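Local coordinates for protein Phthiocerol/phenolphthiocerol synthesis polyketide synthase type I PpsC (Mycobacterium tuberculosis, PDB 5NJI) that probably dehydrates beta-hydroxyacyl intermediates, through its polyketide synthase dehydratase domain, during assembly of the phthiocerol and phenolphthiocerol lipids of the mycobacterium, at residues V45-L50 and G109-T114. The protein carries 1 engineered substitution. Sequence-based numbering, arbitrary orientation.
Sequences VWESEL and GTVLVT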
ATOM      1  N   VAL A  45      -2.917   2.368 -21.810  1.00 15.27           N
ATOM      2  CA  VAL A  45      -3.781   3.294 -21.084  1.00 13.91           C
ATOM      3  C   VAL A  45      -4.951   2.507 -20.508  1.00 15.86           C
ATOM      4  O   VAL A  45      -5.578   1.716 -21.220  1.00 18.34           O
ATOM      5  CB  VAL A  45      -4.331   4.419 -21.990  1.00 14.85           C
ATOM      6  CG1 VAL A  45      -5.097   5.431 -21.143  1.00 18.31           C
ATOM      7  CG2 VAL A  45      -3.228   5.113 -22.775  1.00 17.74           C
ATOM      8  N   TRP A  46      -5.266   2.744 -19.235  1.00 15.04           N
ATOM      9  CA  TRP A  46      -6.433   2.149 -18.603  1.00 15.87           C
ATOM     10  C   TRP A  46      -7.299   3.239 -17.990  1.00 17.15           C
ATOM     11  O   TRP A  46      -6.797   4.288 -17.575  1.00 18.72           O
ATOM     12  CB  TRP A  46      -6.045   1.185 -17.465  1.00 17.84           C
ATOM     13  CG  TRP A  46      -5.197  -0.009 -17.816  1.00 16.95           C
ATOM     14  CD1 TRP A  46      -5.625  -1.299 -17.922  1.00 19.32           C
ATOM     15  CD2 TRP A  46      -3.775  -0.040 -18.051  1.00 14.22           C
ATOM     16  NE1 TRP A  46      -4.569  -2.130 -18.207  1.00 16.61           N
ATOM     17  CE2 TRP A  46      -3.426  -1.385 -18.292  1.00 15.14           C
ATOM     18  CE3 TRP A  46      -2.769   0.930 -18.075  1.00 16.52           C
ATOM     19  CZ2 TRP A  46      -2.114  -1.784 -18.551  1.00 17.99           C
ATOM     20  CZ3 TRP A  46      -1.457   0.526 -18.336  1.00 17.79           C
ATOM     21  CH2 TRP A  46      -1.148  -0.813 -18.575  1.00 15.04           C
ATOM     22  N   GLU A  47      -8.599   2.967 -17.904  1.00 16.79           N
ATOM     23  CA  GLU A  47      -9.533   3.808 -17.168  1.00 18.75           C
ATOM     24  C   GLU A  47     -10.378   2.951 -16.246  1.00 18.90           C
ATOM     25  O   GLU A  47     -10.895   1.903 -16.649  1.00 18.93           O
ATOM     26  CB  GLU A  47     -10.473   4.593 -18.093  1.00 21.71           C
ATOM     27  CG  GLU A  47      -9.776   5.641 -18.926  1.00 27.12           C
ATOM     28  CD  GLU A  47     -10.776   6.457 -19.745  1.00 32.60           C
ATOM     29  OE1 GLU A  47     -11.998   6.237 -19.571  1.00 27.14           O
ATOM     30  OE2 GLU A  47     -10.342   7.305 -20.555  1.00 29.85           O
ATOM     31  N   SER A  48     -10.555   3.414 -15.017  1.00 17.99           N
ATOM     32  CA  SER A  48     -11.438   2.727 -14.088  1.00 16.26           C
ATOM     33  C   SER A  48     -12.377   3.745 -13.482  1.00 19.51           C
ATOM     34  O   SER A  48     -12.001   4.893 -13.262  1.00 21.77           O
ATOM     35  CB  SER A  48     -10.685   2.022 -12.958  1.00 20.48           C
ATOM     36  OG  SER A  48      -9.988   2.959 -12.155  1.00 27.61           O
ATOM     37  N   GLU A  49     -13.599   3.316 -13.204  1.00 21.63           N
ATOM     38  CA  GLU A  49     -14.566   4.176 -12.543  1.00 21.27           C
ATOM     39  C   GLU A  49     -14.501   3.862 -11.061  1.00 19.94           C
ATOM     40  O   GLU A  49     -14.737   2.721 -10.652  1.00 24.27           O
ATOM     41  CB  GLU A  49     -15.975   3.967 -13.094  1.00 32.80           C
ATOM     42  CG  GLU A  49     -16.088   4.258 -14.583  1.00 39.55           C
ATOM     43  CD  GLU A  49     -17.472   3.975 -15.136  1.00 63.27           C
ATOM     44  OE1 GLU A  49     -18.463   4.444 -14.536  1.00 70.60           O
ATOM     45  OE2 GLU A  49     -17.569   3.278 -16.167  1.00 71.65           O
ATOM     46  N   LEU A  50     -14.135   4.855 -10.273  1.00 18.87           N
ATOM     47  CA  LEU A  50     -14.107   4.735  -8.822  1.00 21.20           C
ATOM     48  C   LEU A  50     -15.267   5.521  -8.224  1.00 24.80           C
ATOM     49  O   LEU A  50     -15.719   6.520  -8.786  1.00 26.72           O
ATOM     50  CB  LEU A  50     -12.792   5.249  -8.242  1.00 22.54           C
ATOM     51  CG  LEU A  50     -11.501   4.669  -8.800  1.00 24.96           C
ATOM     52  CD1 LEU A  50     -10.332   5.257  -8.023  1.00 22.90           C
ATOM     53  CD2 LEU A  50     -11.527   3.167  -8.724  1.00 23.56           C
ATOM     54  N   GLY A 109     -18.284   9.277  -9.568  1.00 23.26           N
ATOM     55  CA  GLY A 109     -17.882   9.644 -10.904  1.00 28.20           C
ATOM     56  C   GLY A 109     -16.405   9.868 -11.096  1.00 25.20           C
ATOM     57  O   GLY A 109     -16.005  10.359 -12.152  1.00 26.34           O
ATOM     58  N   THR A 110     -15.575   9.514 -10.119  1.00 19.65           N
ATOM     59  CA  THR A 110     -14.132   9.597 -10.309  1.00 18.39           C
ATOM     60  C   THR A 110     -13.668   8.609 -11.374  1.00 19.13           C
ATOM     61  O   THR A 110     -14.098   7.456 -11.402  1.00 22.77           O
ATOM     62  CB  THR A 110     -13.416   9.323  -8.984  1.00 17.03           C
ATOM     63  OG1 THR A 110     -13.666  10.407  -8.079  1.00 21.71           O
ATOM     64  CG2 THR A 110     -11.901   9.244  -9.169  1.00 22.75           C
ATOM     65  N   VAL A 111     -12.801   9.074 -12.273  1.00 18.81           N
ATOM     66  CA  VAL A 111     -12.240   8.219 -13.315  1.00 18.44           C
ATOM     67  C   VAL A 111     -10.730   8.233 -13.163  1.00 14.78           C
ATOM     68  O   VAL A 111     -10.086   9.286 -13.302  1.00 18.63           O
ATOM     69  CB  VAL A 111     -12.667   8.646 -14.726  1.00 22.04           C
ATOM     70  CG1 VAL A 111     -11.984   7.755 -15.768  1.00 25.93           C
ATOM     71  CG2 VAL A 111     -14.179   8.528 -14.821  1.00 22.96           C
ATOM     72  N   LEU A 112     -10.169   7.063 -12.878  1.00 17.19           N
ATOM     73  CA  LEU A 112      -8.744   6.905 -12.666  1.00 17.26           C
ATOM     74  C   LEU A 112      -8.129   6.474 -13.984  1.00 19.69           C
ATOM     75  O   LEU A 112      -8.607   5.522 -14.599  1.00 20.53           O
ATOM     76  CB  LEU A 112      -8.474   5.865 -11.581  1.00 19.70           C
ATOM     77  CG  LEU A 112      -7.075   5.869 -10.986  1.00 23.21           C
ATOM     78  CD1 LEU A 112      -6.877   7.130 -10.201  1.00 28.10           C
ATOM     79  CD2 LEU A 112      -6.885   4.685 -10.083  1.00 37.69           C
ATOM     80  N   VAL A 113      -7.092   7.185 -14.420  1.00 16.72           N
ATOM     81  CA  VAL A 113      -6.469   6.971 -15.718  1.00 15.91           C
ATOM     82  C   VAL A 113      -5.018   6.583 -15.479  1.00 18.28           C
ATOM     83  O   VAL A 113      -4.243   7.379 -14.944  1.00 20.54           O
ATOM     84  CB  VAL A 113      -6.568   8.224 -16.603  1.00 16.96           C
ATOM     85  CG1 VAL A 113      -5.964   7.960 -17.989  1.00 19.74           C
ATOM     86  CG2 VAL A 113      -8.034   8.667 -16.708  1.00 20.66           C
ATOM     87  N   THR A 114      -4.653   5.378 -15.898  1.00 15.98           N
ATOM     88  CA  THR A 114      -3.310   4.843 -15.695  1.00 14.78           C
ATOM     89  C   THR A 114      -2.613   4.673 -17.040  1.00 15.50           C
ATOM     90  O   THR A 114      -3.246   4.305 -18.036  1.00 16.03           O
ATOM     91  CB  THR A 114      -3.387   3.496 -14.961  1.00 17.16           C
ATOM     92  OG1 THR A 114      -4.070   3.682 -13.721  1.00 18.69           O
ATOM     93  CG2 THR A 114      -2.017   2.901 -14.684  1.00 16.93           C
TER
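With chi1 at -61°, Trp46 holds its indole anti to its own carbonyl carbon, and the six-membered ring swings alongside Thr114. Trp46 CE3 thereby reaches CG2 of Thr114 at 4.0 Å, while the carbonyl of Thr114 comes up to the ring edge near its plane. On the same face, Ser48 places OG between its backbone N and carbonyl carbon (chi1 63°), where it presses on CB of Leu112 at 3.3 Å; the hydroxyl itself is satisfied by a hydrogen bond with the carbonyl of Leu31. The side chains of Leu50 and Leu112 cross at a slant, with Leu50 CD1 4.1 Å from Leu112 CD2, adding an aliphatic patch. The other face carries Glu47, Glu49, Val111 and Val113, with Val45 CG1 beside Val113 CG1. There the aliphatic stem of Glu47 lies beside Val113, Glu47 CG to Val113 CG2 at 4.1 Å. Glu47 and Glu49 are exposed on this face, whereas Val113 is buried.

The strands run antiparallel. Trp46 and Thr114 exchange backbone bonds, Trp46 N to Thr114 O at 2.8 Å, and Ser48 and Leu112 do likewise, with Ser48 N to Leu112 O at 2.9 Å. Glu47 with Val113 and Glu49 with Val111 form the intervening non-hydrogen-bonded pairs.

Strand 44-50 lies between strand 34-37, bonded through Val45 and Glu47, and strand 110-118, which pairs in turn with strand 122-130. Helix 70-84 packs on the face of Trp46, Leu112 and Thr114, as in the double hotdog of polyketide synthase dehydratases, where each sheet wraps round a long helix; its Asp83 OD2 accepts the hydrogen bond from the indole NE1, and Ile76 meets Leu112 and Thr114.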